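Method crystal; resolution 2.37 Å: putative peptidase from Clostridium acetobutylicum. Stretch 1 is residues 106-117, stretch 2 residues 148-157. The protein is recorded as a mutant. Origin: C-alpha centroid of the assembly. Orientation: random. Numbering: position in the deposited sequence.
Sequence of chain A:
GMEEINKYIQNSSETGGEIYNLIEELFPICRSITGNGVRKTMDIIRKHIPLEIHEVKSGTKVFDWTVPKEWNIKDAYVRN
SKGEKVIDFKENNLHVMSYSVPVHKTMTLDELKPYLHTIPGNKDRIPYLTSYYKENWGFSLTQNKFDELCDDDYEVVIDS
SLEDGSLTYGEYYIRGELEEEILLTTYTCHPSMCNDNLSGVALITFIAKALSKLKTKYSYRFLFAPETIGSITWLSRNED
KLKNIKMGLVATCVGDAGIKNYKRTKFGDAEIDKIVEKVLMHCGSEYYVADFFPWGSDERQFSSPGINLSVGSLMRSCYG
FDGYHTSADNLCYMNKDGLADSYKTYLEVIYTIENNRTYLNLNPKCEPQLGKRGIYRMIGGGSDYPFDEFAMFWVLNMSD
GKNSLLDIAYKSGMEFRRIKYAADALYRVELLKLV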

# COMPACT_ATOMS: atom_id res chain seq x y z
N THR A 106 -59.12 28.90 -3.23
CA THR A 106 -58.84 30.16 -2.57
C THR A 106 -58.42 29.80 -1.17
O THR A 106 -59.08 29.03 -0.50
CB THR A 106 -60.01 31.15 -2.51
OG1 THR A 106 -60.09 31.84 -3.76
CG2 THR A 106 -59.76 32.19 -1.41
N MSE A 107 -57.29 30.32 -0.74
CA MSE A 107 -56.82 30.09 0.61
C MSE A 107 -56.21 31.36 1.19
O MSE A 107 -55.76 32.25 0.46
CB MSE A 107 -55.86 28.90 0.69
CG MSE A 107 -55.37 28.38 -0.63
SE MSE A 107 -54.30 26.78 -0.36
CE MSE A 107 -54.90 25.89 -1.94
N THR A 108 -56.25 31.44 2.51
CA THR A 108 -55.63 32.53 3.22
C THR A 108 -54.13 32.21 3.33
O THR A 108 -53.73 31.05 3.13
CB THR A 108 -56.26 32.75 4.61
OG1 THR A 108 -55.72 31.80 5.54
CG2 THR A 108 -57.80 32.63 4.54
N LEU A 109 -53.31 33.22 3.65
CA LEU A 109 -51.86 33.02 3.75
C LEU A 109 -51.52 31.87 4.69
O LEU A 109 -50.67 31.02 4.35
CB LEU A 109 -51.12 34.30 4.19
CG LEU A 109 -49.57 34.26 4.12
CD1 LEU A 109 -49.06 33.99 2.73
CD2 LEU A 109 -48.93 35.54 4.63
N ASP A 110 -52.19 31.83 5.84
CA ASP A 110 -51.94 30.79 6.84
C ASP A 110 -52.27 29.37 6.37
O ASP A 110 -51.64 28.41 6.83
CB ASP A 110 -52.70 31.09 8.11
CG ASP A 110 -52.25 32.38 8.75
OD1 ASP A 110 -51.02 32.60 8.84
OD2 ASP A 110 -53.13 33.18 9.14
N GLU A 111 -53.24 29.24 5.46
CA GLU A 111 -53.61 27.92 4.93
C GLU A 111 -52.65 27.55 3.80
O GLU A 111 -52.36 26.37 3.62
CB GLU A 111 -55.09 27.83 4.46
CG GLU A 111 -55.99 28.97 4.88
CD GLU A 111 -57.48 28.73 4.62
OE1 GLU A 111 -58.13 28.01 5.43
OE2 GLU A 111 -58.02 29.31 3.65
N LEU A 112 -52.16 28.55 3.06
CA LEU A 112 -51.20 28.33 1.97
C LEU A 112 -49.79 27.98 2.49
O LEU A 112 -49.13 27.06 1.96
CB LEU A 112 -51.10 29.58 1.08
CG LEU A 112 -50.38 29.52 -0.28
CD1 LEU A 112 -50.91 28.42 -1.20
CD2 LEU A 112 -50.49 30.88 -0.98
N LYS A 113 -49.36 28.69 3.55
CA LYS A 113 -47.99 28.58 4.10
C LYS A 113 -47.41 27.16 4.19
O LYS A 113 -46.26 26.94 3.81
CB LYS A 113 -47.88 29.28 5.46
CG LYS A 113 -47.70 30.81 5.41
CD LYS A 113 -47.38 31.37 6.81
CE LYS A 113 -47.40 32.91 6.86
NZ LYS A 113 -46.91 33.46 8.17
N PRO A 114 -48.20 26.18 4.64
CA PRO A 114 -47.61 24.85 4.74
C PRO A 114 -47.19 24.24 3.40
O PRO A 114 -46.30 23.41 3.39
CB PRO A 114 -48.72 24.01 5.41
CG PRO A 114 -49.66 24.99 5.95
CD PRO A 114 -49.61 26.16 5.04
N TYR A 115 -47.81 24.68 2.29
CA TYR A 115 -47.44 24.21 0.94
C TYR A 115 -46.38 25.08 0.23
O TYR A 115 -46.04 24.83 -0.92
CB TYR A 115 -48.68 24.14 0.05
CG TYR A 115 -49.76 23.28 0.62
CD1 TYR A 115 -50.68 23.80 1.53
CD2 TYR A 115 -49.87 21.93 0.25
CE1 TYR A 115 -51.68 22.99 2.05
CE2 TYR A 115 -50.86 21.12 0.75
CZ TYR A 115 -51.76 21.65 1.66
OH TYR A 115 -52.74 20.84 2.17
N LEU A 116 -45.87 26.10 0.92
CA LEU A 116 -44.85 27.01 0.38
C LEU A 116 -43.49 26.55 0.88
O LEU A 116 -43.39 26.09 2.02
CB LEU A 116 -45.13 28.46 0.83
CG LEU A 116 -46.46 29.04 0.34
CD1 LEU A 116 -46.68 30.50 0.79
CD2 LEU A 116 -46.57 28.88 -1.17
N HIS A 117 -42.45 26.66 0.04
CA HIS A 117 -41.08 26.24 0.38
C HIS A 117 -40.05 27.28 -0.02
O HIS A 117 -40.03 27.72 -1.16
CB HIS A 117 -40.76 24.89 -0.27
CG HIS A 117 -41.78 23.84 0.05
ND1 HIS A 117 -43.03 23.83 -0.53
CD2 HIS A 117 -41.77 22.83 0.95
CE1 HIS A 117 -43.75 22.85 -0.02
NE2 HIS A 117 -43.00 22.22 0.88
N GLU A 148 -42.28 39.27 1.96
CA GLU A 148 -43.07 40.40 1.51
C GLU A 148 -44.53 39.99 1.27
O GLU A 148 -45.32 40.84 0.89
CB GLU A 148 -42.43 41.07 0.27
CG GLU A 148 -41.35 42.12 0.60
N LEU A 149 -44.90 38.74 1.53
CA LEU A 149 -46.30 38.28 1.30
C LEU A 149 -47.25 38.66 2.42
O LEU A 149 -46.91 38.57 3.59
CB LEU A 149 -46.40 36.77 1.12
CG LEU A 149 -45.99 36.12 -0.20
CD1 LEU A 149 -46.03 34.64 0.05
CD2 LEU A 149 -46.92 36.53 -1.32
N CYS A 150 -48.48 39.02 2.04
CA CYS A 150 -49.51 39.46 3.00
C CYS A 150 -50.50 38.42 3.47
O CYS A 150 -50.69 37.37 2.84
CB CYS A 150 -50.38 40.52 2.36
SG CYS A 150 -49.48 41.97 2.25
N ASP A 151 -51.13 38.76 4.60
CA ASP A 151 -52.34 38.09 5.02
C ASP A 151 -53.31 38.47 3.91
O ASP A 151 -53.39 39.64 3.53
CB ASP A 151 -52.84 38.59 6.38
CG ASP A 151 -52.37 37.72 7.54
OD1 ASP A 151 -51.22 37.24 7.51
OD2 ASP A 151 -53.18 37.52 8.48
N ASP A 152 -54.01 37.49 3.35
CA ASP A 152 -54.83 37.76 2.18
C ASP A 152 -55.60 36.51 1.77
O ASP A 152 -55.42 35.44 2.39
CB ASP A 152 -53.92 38.21 1.01
CG ASP A 152 -54.67 38.91 -0.10
OD1 ASP A 152 -55.83 39.26 0.11
OD2 ASP A 152 -54.11 39.12 -1.19
N ASP A 153 -56.48 36.65 0.78
CA ASP A 153 -57.12 35.52 0.12
C ASP A 153 -56.41 35.40 -1.21
O ASP A 153 -56.37 36.34 -2.01
CB ASP A 153 -58.63 35.68 -0.07
CG ASP A 153 -59.43 35.32 1.18
OD1 ASP A 153 -59.25 34.20 1.72
OD2 ASP A 153 -60.23 36.18 1.61
N TYR A 154 -55.83 34.23 -1.41
CA TYR A 154 -55.05 33.96 -2.59
C TYR A 154 -55.75 32.93 -3.44
O TYR A 154 -56.27 31.96 -2.92
CB TYR A 154 -53.66 33.45 -2.18
CG TYR A 154 -52.75 34.49 -1.55
CD1 TYR A 154 -52.05 35.40 -2.34
CD2 TYR A 154 -52.57 34.55 -0.17
CE1 TYR A 154 -51.22 36.35 -1.78
CE2 TYR A 154 -51.73 35.49 0.41
CZ TYR A 154 -51.04 36.40 -0.41
OH TYR A 154 -50.20 37.36 0.14
N GLU A 155 -55.78 33.16 -4.75
CA GLU A 155 -56.18 32.14 -5.71
C GLU A 155 -54.94 31.27 -5.96
O GLU A 155 -53.86 31.78 -6.27
CB GLU A 155 -56.64 32.76 -7.03
CG GLU A 155 -57.48 31.82 -7.90
CD GLU A 155 -57.70 32.33 -9.32
OE1 GLU A 155 -57.18 33.40 -9.68
OE2 GLU A 155 -58.39 31.64 -10.10
N VAL A 156 -55.11 29.96 -5.78
CA VAL A 156 -54.03 29.00 -5.92
C VAL A 156 -54.39 28.04 -7.04
O VAL A 156 -55.35 27.27 -6.92
CB VAL A 156 -53.83 28.22 -4.63
CG1 VAL A 156 -52.67 27.21 -4.77
CG2 VAL A 156 -53.60 29.20 -3.47
N VAL A 157 -53.61 28.09 -8.11
CA VAL A 157 -53.84 27.29 -9.29
C VAL A 157 -52.59 26.50 -9.68
O VAL A 157 -51.52 27.08 -9.87
CB VAL A 157 -54.22 28.19 -10.50
CG1 VAL A 157 -54.33 27.35 -11.76
CG2 VAL A 157 -55.51 28.93 -10.25

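Stretch 2 enters the contact as an extended loop at Leu149, whose side chain points toward stretch 1. Its CD1 lies 4.1 Å from Leu109 CD1 and 4.3 Å from Leu116 CD1, so one methyl group touches Leu109 at the start of the helix and Leu116 in the strand beyond the 3-10 segment. Cys150 turns its side chain away and contributes its backbone instead: its carbonyl O sits 3.1 Å from Leu109 CD2 and, within the stretch, accepts a 2.7 Å hydrogen bond from Tyr154 OH, which ties the loop to the strand that follows. The CA-to-CB bond of Asp151 points away, but the end of its side chain comes nearer to stretch 1, bringing Asp151 OD2 within 4.4 Å of Asp110 OD2, a proximity of like charges that offers no evident attraction.

The carbonyl of Asp152 meets the chain at Thr108, the N-cap position right before the helix, and at Leu109. Its O accepts a weak hydrogen bond from Leu109 N (3.3 Å, bent to 128°) and a CA-H...O contact from Thr108 CA at 3.0 Å. Asp153 follows with OD1 3.5 Å from Thr108 CG2 and 3.8 Å from Thr106 CG2, lying against the methyl groups of both threonines.

Tyr154 forms the antiparallel hydrogen-bonded pair with Met107. Its N donates to Met107 O at 2.7 Å, and its O accepts from Met107 N at 2.9 Å; both bonds are nearly straight, at 169° and 159°. The same Tyr154 O also receives a CA-H...O contact from Thr106 CA at 3.2 Å. The tyrosine side chain packs against the helical segment, with CE2 3.8 Å from Leu109 CD1 and CB 4.3 Å from Leu112 CD2.

Glu155 pairs with Thr106 without hydrogen bonds between their backbones, their CA atoms 4.6 Å apart. Val156 then closes the apolar contact: its CG2 approaches CG of the selenomethionine Met107 at 3.4 Å and Leu112 CD1 at 3.6 Å, so that the valine packs against both strand and helix residues.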